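Local atomic coordinates of D-threo-3-hydroxyaspartate dehydratase (Delftia, PDB entry 3WQC), a protein that uses pyridoxal 5'-phosphate and a divalent metal ion to deaminate D-threo-3-hydroxyaspartate to oxaloacetate and ammonium, and also acts on D-serine. Residues B[75-80]-B[102-107]; B[82-87]-B[111-116]; B[297-300]-B[305-308]; B[309-312]-B[318-321]; B[372-377]-B[382-387]. One frame throughout, in Å; residues are numbered along the deposited sequence. Where two conformers were deposited one is given.

Interaction 1: residues B[75-80]-B[102-107]; sequences STLKEA and LPQALQ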
# COMPACT_ATOMS: atom_id res chain seq x y z
N SER B 75 -2.55 5.72 15.35
CA SER B 75 -2.56 4.25 15.15
C SER B 75 -1.19 3.62 15.42
O SER B 75 -1.11 2.38 15.35
CB SER B 75 -3.05 3.87 13.76
OG SER B 75 -2.09 4.21 12.75
N THR B 76 -0.15 4.41 15.67
CA THR B 76 1.21 3.92 15.89
C THR B 76 1.93 4.89 16.84
O THR B 76 1.57 6.08 16.85
CB THR B 76 2.03 3.83 14.59
OG1 THR B 76 2.17 5.15 14.00
CG2 THR B 76 1.42 2.88 13.56
N LEU B 77 2.94 4.40 17.56
CA LEU B 77 3.75 5.34 18.36
C LEU B 77 4.60 6.25 17.44
O LEU B 77 4.96 7.33 17.90
CB LEU B 77 4.57 4.66 19.46
CG LEU B 77 3.68 4.06 20.55
CD1 LEU B 77 4.60 3.41 21.58
CD2 LEU B 77 2.78 5.14 21.18
N LYS B 78 4.86 5.84 16.19
CA LYS B 78 5.60 6.76 15.31
C LYS B 78 4.75 7.99 15.06
O LYS B 78 5.28 9.11 15.04
CB LYS B 78 5.99 6.09 13.99
CG LYS B 78 6.97 6.94 13.13
CD LYS B 78 7.21 6.35 11.73
CE LYS B 78 8.54 6.68 11.12
NZ LYS B 78 8.91 5.63 10.07
N GLU B 79 3.45 7.82 14.86
CA GLU B 79 2.57 8.98 14.72
C GLU B 79 2.62 9.80 16.03
O GLU B 79 2.68 11.04 15.96
CB GLU B 79 1.15 8.55 14.50
CG GLU B 79 0.85 8.09 13.09
CD GLU B 79 -0.38 7.20 13.14
OE1 GLU B 79 -0.25 5.97 12.95
OE2 GLU B 79 -1.49 7.70 13.41
N ALA B 80 2.56 9.16 17.20
CA ALA B 80 2.63 9.98 18.45
C ALA B 80 3.95 10.80 18.49
O ALA B 80 3.91 12.00 18.83
CB ALA B 80 2.55 9.04 19.66
N LEU B 102 6.33 -0.41 25.87
CA LEU B 102 6.19 0.47 27.04
C LEU B 102 7.37 1.49 27.24
O LEU B 102 7.13 2.62 27.60
CB LEU B 102 5.96 -0.37 28.31
CG LEU B 102 4.48 -0.82 28.38
CD1 LEU B 102 4.35 -1.98 29.38
CD2 LEU B 102 3.58 0.36 28.84
N PRO B 103 8.63 1.08 26.95
CA PRO B 103 9.72 2.09 27.09
C PRO B 103 9.48 3.26 26.17
O PRO B 103 9.69 4.40 26.59
CB PRO B 103 10.99 1.29 26.73
CG PRO B 103 10.65 -0.20 27.22
CD PRO B 103 9.15 -0.30 26.76
N GLN B 104 9.03 3.05 24.93
CA GLN B 104 8.79 4.21 24.05
C GLN B 104 7.65 5.07 24.56
O GLN B 104 7.72 6.29 24.55
CB GLN B 104 8.45 3.71 22.64
CG GLN B 104 8.50 4.96 21.78
CD GLN B 104 8.17 4.75 20.33
OE1 GLN B 104 8.16 5.76 19.49
NE2 GLN B 104 7.93 3.47 19.97
N ALA B 105 6.56 4.43 25.09
CA ALA B 105 5.44 5.24 25.61
C ALA B 105 5.95 6.02 26.86
O ALA B 105 5.53 7.19 26.98
CB ALA B 105 4.32 4.29 26.01
N LEU B 106 6.76 5.38 27.69
CA LEU B 106 7.34 6.06 28.90
C LEU B 106 8.14 7.28 28.44
O LEU B 106 8.00 8.40 29.03
CB LEU B 106 8.18 5.06 29.69
CG LEU B 106 8.88 5.68 30.91
CD1 LEU B 106 7.88 6.21 31.92
CD2 LEU B 106 9.89 4.68 31.48
N GLN B 107 9.01 7.08 27.45
CA GLN B 107 9.86 8.21 27.03
C GLN B 107 9.03 9.38 26.52
O GLN B 107 9.35 10.55 26.82
CB GLN B 107 10.80 7.71 25.94
CG GLN B 107 11.78 6.67 26.47
CD GLN B 107 12.26 5.66 25.42
OE1 GLN B 107 12.02 5.83 24.21
NE2 GLN B 107 12.97 4.59 25.88
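Leu77 and Gln104 run past each other in opposite directions, an apolar branch laid along an extended amide chain. With CG opposite its carbonyl carbon (chi1 -67°), Leu77 sends CD1 toward helix 102-110; Gln104, its CG turned away from the backbone N (chi1 -169°) and the rest of the chain straight, comes back along the leucine. The amide end therefore lies against the base of Leu77, with Gln104 NE2 3.6 Å from Leu77 CB, while Leu77 CD1 reaches the root of the glutamine, 4.0 Å from Gln104 CB. Beyond it the same methyl comes within 4.1 Å of Ala105 N. No hydrogen bond spans the two segments, and the contact is van der Waals packing. It joins two neighbouring helices, 77-85 and 102-110, on the outside of the parallel barrel of the alanine racemase N-terminal type; Leu77 and Ala105 both also rest on Leu115 of barrel strand 114-119. Just before Leu77 the first of these helices is capped by Thr76, its N-cap, whose OG1 accepts from Glu79 N at 3.1 Å. Thr76 OG1 in turn donates to Glu79 OE1 (2.8 Å), and Ser75 OG donates to the syn lone pair of the same oxygen, Glu79 OE1, at 2.6 Å. Ser75 N meets Glu79 OE2 from above the carboxylate plane, 3.0 Å away. Glu330 of the second subunit packs on Ser75 and Thr76.

Interaction 2: residues B[82-87]-B[111-116]; sequences QFFAAG and RGCDLK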
# COMPACT_ATOMS: atom_id res chain seq x y z
N GLN B 82 5.79 11.89 15.97
CA GLN B 82 5.78 12.97 14.93
C GLN B 82 4.89 14.10 15.40
O GLN B 82 5.25 15.28 15.31
CB GLN B 82 5.23 12.39 13.59
CG GLN B 82 4.87 13.49 12.52
CD GLN B 82 4.48 12.93 11.13
OE1 GLN B 82 5.27 12.32 10.39
NE2 GLN B 82 3.29 13.27 10.72
N PHE B 83 3.67 13.79 15.81
CA PHE B 83 2.72 14.84 16.15
C PHE B 83 3.11 15.53 17.47
O PHE B 83 2.94 16.76 17.58
CB PHE B 83 1.24 14.34 16.16
CG PHE B 83 0.75 14.14 14.78
CD1 PHE B 83 0.22 15.21 14.07
CD2 PHE B 83 0.82 12.89 14.16
CE1 PHE B 83 -0.23 15.04 12.73
CE2 PHE B 83 0.39 12.70 12.81
CZ PHE B 83 -0.13 13.79 12.09
N PHE B 84 3.71 14.77 18.42
CA PHE B 84 4.19 15.47 19.64
C PHE B 84 5.37 16.43 19.31
O PHE B 84 5.38 17.57 19.85
CB PHE B 84 4.66 14.46 20.68
CG PHE B 84 5.24 15.12 21.92
CD1 PHE B 84 4.40 15.90 22.75
CD2 PHE B 84 6.61 14.98 22.22
CE1 PHE B 84 4.98 16.58 23.86
CE2 PHE B 84 7.17 15.63 23.34
CZ PHE B 84 6.34 16.41 24.13
N ALA B 85 6.26 16.02 18.42
CA ALA B 85 7.37 16.89 18.01
C ALA B 85 6.79 18.18 17.38
O ALA B 85 7.41 19.25 17.42
CB ALA B 85 8.30 16.20 17.04
N ALA B 86 5.67 18.04 16.68
CA ALA B 86 4.97 19.17 16.00
C ALA B 86 4.10 20.00 16.93
O ALA B 86 3.44 20.92 16.48
CB ALA B 86 4.19 18.67 14.79
N GLY B 87 4.03 19.64 18.22
CA GLY B 87 3.33 20.45 19.20
C GLY B 87 2.02 19.89 19.77
O GLY B 87 1.37 20.55 20.65
N ARG B 111 8.93 13.20 28.17
CA ARG B 111 9.20 14.45 27.39
C ARG B 111 8.07 15.44 27.35
O ARG B 111 8.21 16.53 26.82
CB ARG B 111 9.45 14.11 25.83
CG ARG B 111 10.61 13.35 25.54
CD ARG B 111 10.97 13.64 24.07
NE ARG B 111 10.28 13.07 22.96
CZ ARG B 111 10.31 11.74 22.65
NH1 ARG B 111 10.87 10.79 23.49
NH2 ARG B 111 9.73 11.33 21.58
N GLY B 112 6.90 15.08 27.94
CA GLY B 112 5.81 15.97 28.05
C GLY B 112 4.61 15.65 27.21
O GLY B 112 3.64 16.44 27.17
N CYS B 113 4.58 14.46 26.60
CA CYS B 113 3.40 14.10 25.83
C CYS B 113 2.34 13.45 26.76
O CYS B 113 2.66 12.53 27.52
CB CYS B 113 3.81 13.10 24.75
SG CYS B 113 2.41 12.61 23.65
N ASP B 114 1.11 13.93 26.70
CA ASP B 114 0.03 13.36 27.54
C ASP B 114 -0.55 12.22 26.76
O ASP B 114 -1.67 12.28 26.18
CB ASP B 114 -1.03 14.38 27.79
CG ASP B 114 -1.98 13.90 28.89
OD1 ASP B 114 -1.46 13.21 29.82
OD2 ASP B 114 -3.15 14.31 28.96
N LEU B 115 0.25 11.18 26.67
CA LEU B 115 -0.04 10.03 25.80
C LEU B 115 -0.91 9.03 26.60
O LEU B 115 -0.51 8.61 27.70
CB LEU B 115 1.32 9.35 25.45
CG LEU B 115 1.15 8.05 24.65
CD1 LEU B 115 0.54 8.33 23.24
CD2 LEU B 115 2.54 7.41 24.58
N LYS B 116 -2.02 8.64 26.01
CA LYS B 116 -2.95 7.64 26.62
C LYS B 116 -2.82 6.34 25.87
O LYS B 116 -2.68 6.32 24.62
CB LYS B 116 -4.42 8.12 26.49
CG LYS B 116 -4.81 9.20 27.47
CD LYS B 116 -4.27 10.46 27.40
CE LYS B 116 -4.90 11.24 26.24
NZ LYS B 116 -4.51 12.65 26.75
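At the C-terminal end of helix 77-85, Phe84 leans its ring on the turn Arg111-Gly112-Cys113 that leads from helix 102-110 into strand 114-119. A chi1 of 177° swings the Phe84 ring away from its own backbone N and across to the turn. Cys113 CB sits over one face, 3.7 Å from the ring centroid and displaced toward the rim, a CH-pi contact; the sulfur stands off obliquely, with SG 4.7 Å from the same centroid. At the ring edge, near its plane, Phe84 CZ approaches Arg111 O to 3.3 Å. Phe84 CE2 meets the aliphatic start of the arginine, 3.7 Å from Arg111 CB, and the guanidinium plane is inclined 57° to the ring. Both helices, 77-85 and 102-110, end in Schellman motifs, with Gly87 and Gly112 in the positive-phi position. In the first, Gly87 N returns to Phe84 O at 3.0 Å. At Gly112 a side chain would jam against the preceding carbonyl, and the bare backbone lets the ring come close: Phe84 CE1 is 3.5 Å from Gly112 C. The ring also touches Ile91 of barrel strand 90-93, on which Cys113 packs as well. Past Cys113 the chain makes an inverse gamma turn centred on Asp114; Lys116 NZ folds back to Asp114 O at 2.9 Å and forms a salt bridge with Asp90.

Interaction 3: residues B[297-300]-B[305-308]; sequences RGTA and DFGY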
# COMPACT_ATOMS: atom_id res chain seq x y z
N ARG B 297 -9.77 -2.68 -2.39
CA ARG B 297 -10.91 -2.83 -3.31
C ARG B 297 -12.18 -2.84 -2.45
O ARG B 297 -13.08 -3.68 -2.70
CB ARG B 297 -10.74 -4.09 -4.17
CG ARG B 297 -9.64 -3.87 -5.25
CD ARG B 297 -10.17 -2.98 -6.35
NE ARG B 297 -11.16 -3.75 -7.19
CZ ARG B 297 -12.50 -3.59 -7.14
NH1 ARG B 297 -13.23 -4.50 -7.81
NH2 ARG B 297 -13.08 -2.59 -6.39
N GLY B 298 -12.27 -1.95 -1.44
CA GLY B 298 -13.45 -1.98 -0.57
C GLY B 298 -14.76 -1.78 -1.27
O GLY B 298 -15.80 -2.26 -0.75
N THR B 299 -14.79 -1.11 -2.45
CA THR B 299 -16.07 -0.93 -3.12
C THR B 299 -16.55 -2.20 -3.81
O THR B 299 -17.76 -2.23 -4.21
CB THR B 299 -16.03 0.22 -4.13
OG1 THR B 299 -15.12 -0.10 -5.23
CG2 THR B 299 -15.65 1.57 -3.44
N ALA B 300 -15.71 -3.25 -3.93
CA ALA B 300 -16.07 -4.47 -4.68
C ALA B 300 -17.33 -5.14 -4.15
O ALA B 300 -18.13 -5.64 -4.94
CB ALA B 300 -14.96 -5.49 -4.74
N ASP B 305 -19.43 -0.99 -7.60
CA ASP B 305 -17.99 -1.35 -7.63
C ASP B 305 -17.25 -0.34 -8.50
O ASP B 305 -17.61 -0.18 -9.70
CB ASP B 305 -17.89 -2.77 -8.20
CG ASP B 305 -16.47 -3.30 -8.26
OD1 ASP B 305 -15.53 -2.59 -7.88
OD2 ASP B 305 -16.33 -4.46 -8.62
N PHE B 306 -16.28 0.36 -7.93
CA PHE B 306 -15.51 1.38 -8.70
C PHE B 306 -14.13 0.83 -9.14
O PHE B 306 -13.28 1.65 -9.50
CB PHE B 306 -15.37 2.64 -7.85
CG PHE B 306 -16.66 3.40 -7.71
CD1 PHE B 306 -17.06 4.31 -8.73
CD2 PHE B 306 -17.44 3.29 -6.56
CE1 PHE B 306 -18.22 5.09 -8.55
CE2 PHE B 306 -18.60 4.04 -6.40
CZ PHE B 306 -19.01 4.93 -7.39
N GLY B 307 -13.89 -0.47 -9.09
CA GLY B 307 -12.57 -1.05 -9.50
C GLY B 307 -11.51 -0.41 -8.64
O GLY B 307 -11.72 -0.27 -7.42
N TYR B 308 -10.38 0.02 -9.25
CA TYR B 308 -9.34 0.68 -8.54
C TYR B 308 -9.50 2.21 -8.50
O TYR B 308 -8.58 2.93 -8.07
CB TYR B 308 -7.95 0.29 -9.12
CG TYR B 308 -7.57 -1.09 -8.72
CD1 TYR B 308 -7.90 -2.25 -9.49
CD2 TYR B 308 -6.81 -1.28 -7.53
CE1 TYR B 308 -7.55 -3.54 -9.05
CE2 TYR B 308 -6.49 -2.57 -7.12
CZ TYR B 308 -6.81 -3.66 -7.86
OH TYR B 308 -6.43 -4.90 -7.46
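Two successive bends in Arg297, at chi2 (-75°) and chi3 (-73°), curl its chain so that CD passes over Tyr308 and the guanidinium ends at Asp305, whose carboxylate is brought round with CG anti to its own backbone N. The two charged planes are nearly coplanar, 18° apart. Arg297 NH2 meets Asp305 OD1 at 2.9 Å on its syn side, somewhat out of the carboxylate plane, and Arg297 NH1 adds weaker bonds to both carboxylate oxygens, the one to Asp305 OD2 being 3.2 Å long. Another donor comes from the opposite face of that plane to NH2: Gly307 N, 2.9 Å from Asp305 OD1, which closes an Asx turn. Gly307 CA lies 3.4 Å above the centre of the Arg297 guanidinium plane, while Arg297 CD sits squarely over the Tyr308 ring, 3.6 Å from its centroid, as a CH-pi contact. Replacing Arg297 by an alanine would probably leave the Asp305 carboxylate without its cationic mate and strip the cover from this face of Tyr308. Beside the salt bridge Phe306 N donates to Thr299 OG1 at 3.0 Å, and Thr299 CG2 touches the Phe306 ring edge, 4.0 Å from Phe306 CD2; Thr299 OG1 is also bonded to Asn360. The loop, lying between helix 290-293 and strand 310-312, is closed on itself by these bonds; Phe306 packs on helix 253-258, whereas Tyr308, bonded through OH to Arg295, rests on strand 322-327.

Interaction 4: residues B[309-312]-B[318-321]; sequences GQVC and VMPG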
# COMPACT_ATOMS: atom_id res chain seq x y z
N GLY B 309 -10.69 2.72 -8.91
CA GLY B 309 -10.97 4.13 -8.66
C GLY B 309 -11.87 4.71 -9.74
O GLY B 309 -11.86 4.22 -10.88
N GLN B 310 -12.58 5.76 -9.36
CA GLN B 310 -13.44 6.49 -10.31
C GLN B 310 -12.62 7.53 -11.07
O GLN B 310 -11.97 8.37 -10.49
CB GLN B 310 -14.55 7.23 -9.54
CG GLN B 310 -15.40 8.17 -10.42
CD GLN B 310 -16.10 7.41 -11.52
OE1 GLN B 310 -16.80 6.42 -11.26
NE2 GLN B 310 -15.94 7.88 -12.81
N VAL B 311 -12.74 7.51 -12.41
CA VAL B 311 -11.97 8.49 -13.24
C VAL B 311 -12.66 9.87 -13.19
O VAL B 311 -13.96 9.93 -13.37
CB VAL B 311 -11.96 7.98 -14.68
CG1 VAL B 311 -11.37 9.06 -15.61
CG2 VAL B 311 -11.17 6.68 -14.76
N CYS B 312 -11.90 10.94 -13.03
CA CYS B 312 -12.38 12.30 -13.12
C CYS B 312 -11.47 13.00 -14.11
O CYS B 312 -10.30 12.56 -14.36
CB CYS B 312 -12.20 13.03 -11.78
SG CYS B 312 -13.10 12.22 -10.45
N VAL B 318 -16.20 14.14 -12.01
CA VAL B 318 -16.37 12.74 -12.34
C VAL B 318 -16.71 12.52 -13.82
O VAL B 318 -17.55 13.24 -14.40
CB VAL B 318 -17.50 12.19 -11.45
CG1 VAL B 318 -18.02 10.85 -11.98
CG2 VAL B 318 -16.93 12.12 -10.00
N MET B 319 -16.11 11.48 -14.40
CA MET B 319 -16.42 11.04 -15.76
C MET B 319 -17.22 9.75 -15.67
O MET B 319 -16.65 8.63 -15.57
CB MET B 319 -15.13 10.87 -16.62
CG MET B 319 -14.45 12.18 -16.86
SD MET B 319 -12.93 11.95 -17.84
CE MET B 319 -13.66 11.85 -19.49
N PRO B 320 -18.57 9.89 -15.68
CA PRO B 320 -19.34 8.70 -15.30
C PRO B 320 -19.13 7.48 -16.21
O PRO B 320 -18.96 7.61 -17.46
CB PRO B 320 -20.81 9.16 -15.42
CG PRO B 320 -20.74 10.57 -15.88
CD PRO B 320 -19.39 11.12 -15.79
N GLY B 321 -19.12 6.30 -15.60
CA GLY B 321 -18.89 5.07 -16.37
C GLY B 321 -17.48 4.67 -16.71
O GLY B 321 -17.30 3.54 -17.20
O HOH W 1 -18.77 5.72 -12.85
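Cys312 and Val318 form an antiparallel, non-hydrogen-bonded pair with CA atoms 4.1 Å apart and diverging side chains, and beyond it Met319 N donates to Val311 O at 2.8 Å. That carbonyl is gripped twice: Gln310, bent at chi2 (61°), curls its amide over the next residue, NE2 reaching Val311 O at 2.9 Å, with that oxygen close to the amide plane of Gln310 and the bond nearly straight (167°). The other end of the amide faces the corner of the chain, where a water donates to Gln310 OE1 at 2.6 Å and accepts from Gly321 N at 2.8 Å. A leucine in place of Gln310 would probably leave this water without its acceptor and take from Val311 O its second donor, weakening the tie between the corner and strand 310-312. Strand 310-312 belongs to the mixed sheet of the serine dehydratase-like domain, where it also pairs antiparallel with strand 354-358; 318-319 is a short strand laid against it before the chain turns a corner at Pro320 and Gly321 into strand 322-327. Around the backbone bonds the side chains pack by van der Waals contact. Val318 CG1 lies against the glutamine amide, 3.7 Å from Gln310 NE2, the two side chains crossing at about a right angle. The other valine branch, CG2, touches Cys312 SG at 3.9 Å, and both residues pack on Leu358. Val311 CG1 meets Met319 SD at 4.0 Å, and the valine also packs against Phe322 and Ile357.

Interaction 5: residues B[372-377]-B[382-387]; sequences YQALAA and QTWERL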
# COMPACT_ATOMS: atom_id res chain seq x y z
N TYR B 372 1.52 14.63 0.17
CA TYR B 372 0.38 15.08 -0.63
C TYR B 372 0.78 16.38 -1.35
O TYR B 372 1.68 17.08 -0.94
CB TYR B 372 -0.80 15.46 0.29
CG TYR B 372 -1.31 14.28 1.08
CD1 TYR B 372 -2.20 13.35 0.51
CD2 TYR B 372 -0.94 14.09 2.42
CE1 TYR B 372 -2.73 12.25 1.22
CE2 TYR B 372 -1.45 13.01 3.17
CZ TYR B 372 -2.30 12.12 2.58
OH TYR B 372 -2.85 11.06 3.28
N GLN B 373 0.04 16.65 -2.42
CA GLN B 373 0.14 17.98 -3.08
C GLN B 373 -1.15 18.72 -2.71
O GLN B 373 -2.26 18.28 -3.19
CB GLN B 373 0.27 17.72 -4.61
CG GLN B 373 1.66 17.08 -4.88
CD GLN B 373 2.77 18.08 -4.47
OE1 GLN B 373 2.60 19.30 -4.57
NE2 GLN B 373 3.86 17.59 -4.04
N ALA B 374 -1.06 19.72 -1.81
CA ALA B 374 -2.26 20.44 -1.30
C ALA B 374 -2.63 21.54 -2.30
O ALA B 374 -1.82 22.42 -2.55
CB ALA B 374 -1.93 21.08 0.03
N LEU B 375 -3.76 21.36 -2.97
CA LEU B 375 -4.20 22.20 -4.08
C LEU B 375 -5.04 23.36 -3.58
O LEU B 375 -6.16 23.13 -3.05
CB LEU B 375 -4.99 21.36 -5.09
CG LEU B 375 -5.64 22.09 -6.28
CD1 LEU B 375 -4.55 22.64 -7.22
CD2 LEU B 375 -6.56 21.11 -7.02
N ALA B 376 -4.54 24.59 -3.74
CA ALA B 376 -5.29 25.80 -3.40
C ALA B 376 -6.26 26.26 -4.51
O ALA B 376 -6.20 25.75 -5.66
CB ALA B 376 -4.31 26.90 -3.09
N ALA B 377 -7.18 27.16 -4.19
CA ALA B 377 -8.20 27.60 -5.14
C ALA B 377 -7.53 28.23 -6.36
O ALA B 377 -8.09 28.16 -7.44
CB ALA B 377 -9.15 28.58 -4.47
N GLN B 382 1.15 22.76 -2.90
CA GLN B 382 2.26 22.78 -1.95
C GLN B 382 2.49 21.39 -1.48
O GLN B 382 1.51 20.66 -1.31
CB GLN B 382 1.85 23.63 -0.75
CG GLN B 382 2.96 23.99 0.18
CD GLN B 382 2.44 25.00 1.22
OE1 GLN B 382 1.52 24.67 1.98
NE2 GLN B 382 2.95 26.24 1.22
N THR B 383 3.73 20.99 -1.18
CA THR B 383 3.97 19.60 -0.80
C THR B 383 3.75 19.49 0.71
O THR B 383 4.38 20.24 1.51
CB THR B 383 5.47 19.30 -1.09
OG1 THR B 383 5.70 19.39 -2.50
CG2 THR B 383 5.84 17.81 -0.61
N TRP B 384 2.88 18.55 1.13
CA TRP B 384 2.59 18.29 2.54
C TRP B 384 3.03 16.90 2.86
O TRP B 384 2.39 15.91 2.46
CB TRP B 384 1.11 18.42 2.81
CG TRP B 384 0.61 19.85 2.85
CD1 TRP B 384 1.32 21.03 2.53
CD2 TRP B 384 -0.70 20.27 3.31
NE1 TRP B 384 0.55 22.15 2.77
CE2 TRP B 384 -0.72 21.74 3.24
CE3 TRP B 384 -1.86 19.56 3.79
CZ2 TRP B 384 -1.82 22.49 3.67
CZ3 TRP B 384 -2.99 20.33 4.18
CH2 TRP B 384 -2.96 21.78 4.09
N GLU B 385 4.18 16.77 3.55
CA GLU B 385 4.74 15.44 3.86
C GLU B 385 3.78 14.65 4.76
O GLU B 385 3.00 15.24 5.55
CB GLU B 385 6.08 15.63 4.57
CG GLU B 385 7.16 16.14 3.59
CD GLU B 385 8.52 16.14 4.23
OE1 GLU B 385 8.66 15.64 5.38
OE2 GLU B 385 9.47 16.64 3.57
N ARG B 386 3.88 13.34 4.67
CA ARG B 386 3.15 12.49 5.63
C ARG B 386 4.07 11.37 6.04
O ARG B 386 5.11 11.08 5.39
CB ARG B 386 1.83 11.96 5.04
CG ARG B 386 2.03 11.13 3.79
CD ARG B 386 0.76 10.24 3.59
NE ARG B 386 0.84 9.14 4.55
CZ ARG B 386 -0.24 8.43 4.96
NH1 ARG B 386 -0.09 7.33 5.72
NH2 ARG B 386 -1.50 8.85 4.69
N LEU B 387 3.69 10.65 7.11
CA LEU B 387 4.58 9.62 7.70
C LEU B 387 4.35 8.25 7.01
O LEU B 387 3.21 7.87 6.69
CB LEU B 387 4.13 9.48 9.15
CG LEU B 387 5.03 8.68 10.04
CD1 LEU B 387 6.36 9.45 10.05
CD2 LEU B 387 4.35 8.87 11.44
O HOH W 2 4.71 21.12 -4.59
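Ala374 CB presses on the indole of Trp384 in the closely fitted part of this antiparallel hairpin, 3.6 Å from the centroid of the five-membered ring and over its face. Tyr372 pairs with Trp384 and Ala374 with Gln382 as hydrogen-bonded pairs; Tyr372 N to Trp384 O and Ala374 N to Gln382 O are each 2.8 Å. The Tyr372 ring lies beside the chain of Arg386, with Arg386 CD 3.6 Å from Tyr372 CE2. A chi1 of 60° turns the Arg386 chain toward that ring, and its NH2 donates to Tyr372 OH at 2.9 Å, with the oxygen in the guanidinium plane. The solvent side is quite different. Gln373 and Thr383, a non-hydrogen-bonded pair on the other face, lie side by side, Gln373 NE2 donating to Thr383 OG1 at 3.0 Å, and a water bridges Gln373 OE1 and Thr383 OG1. On the Trp384 face, at the exposed rim, Gln382 turns OE1 to Trp384 NE1, 2.8 Å away in the indole plane, which probably limits rotation of the indole. Strand 371-375 runs parallel to strand 22-26 on its other edge, Trp384 and Ala374 rest on Leu27 of helix 27-44, Tyr372 stacks edge-to-face with Phe250, and Leu387 lies on helix 77-85.

Along the chain, interactions 1 and 2 come first and cross: 75-80 and 82-87 lie on helix 77-85, and their partners follow in the same order, so each closes a loop that includes barrel strand 90-93. They touch through Leu115; none of the five contacts nests in another. Interactions 3 and 4 are short loop closures in series, 297-308 directly adjoining 309-321, on the opposite side of the chain's centre and in the C-terminal sheet domain. Interaction 5 closes the last hairpin of that same sheet; its Leu387 packs on Lys78 and Gln82, bringing the end of the chain back to the helix of interactions 1 and 2.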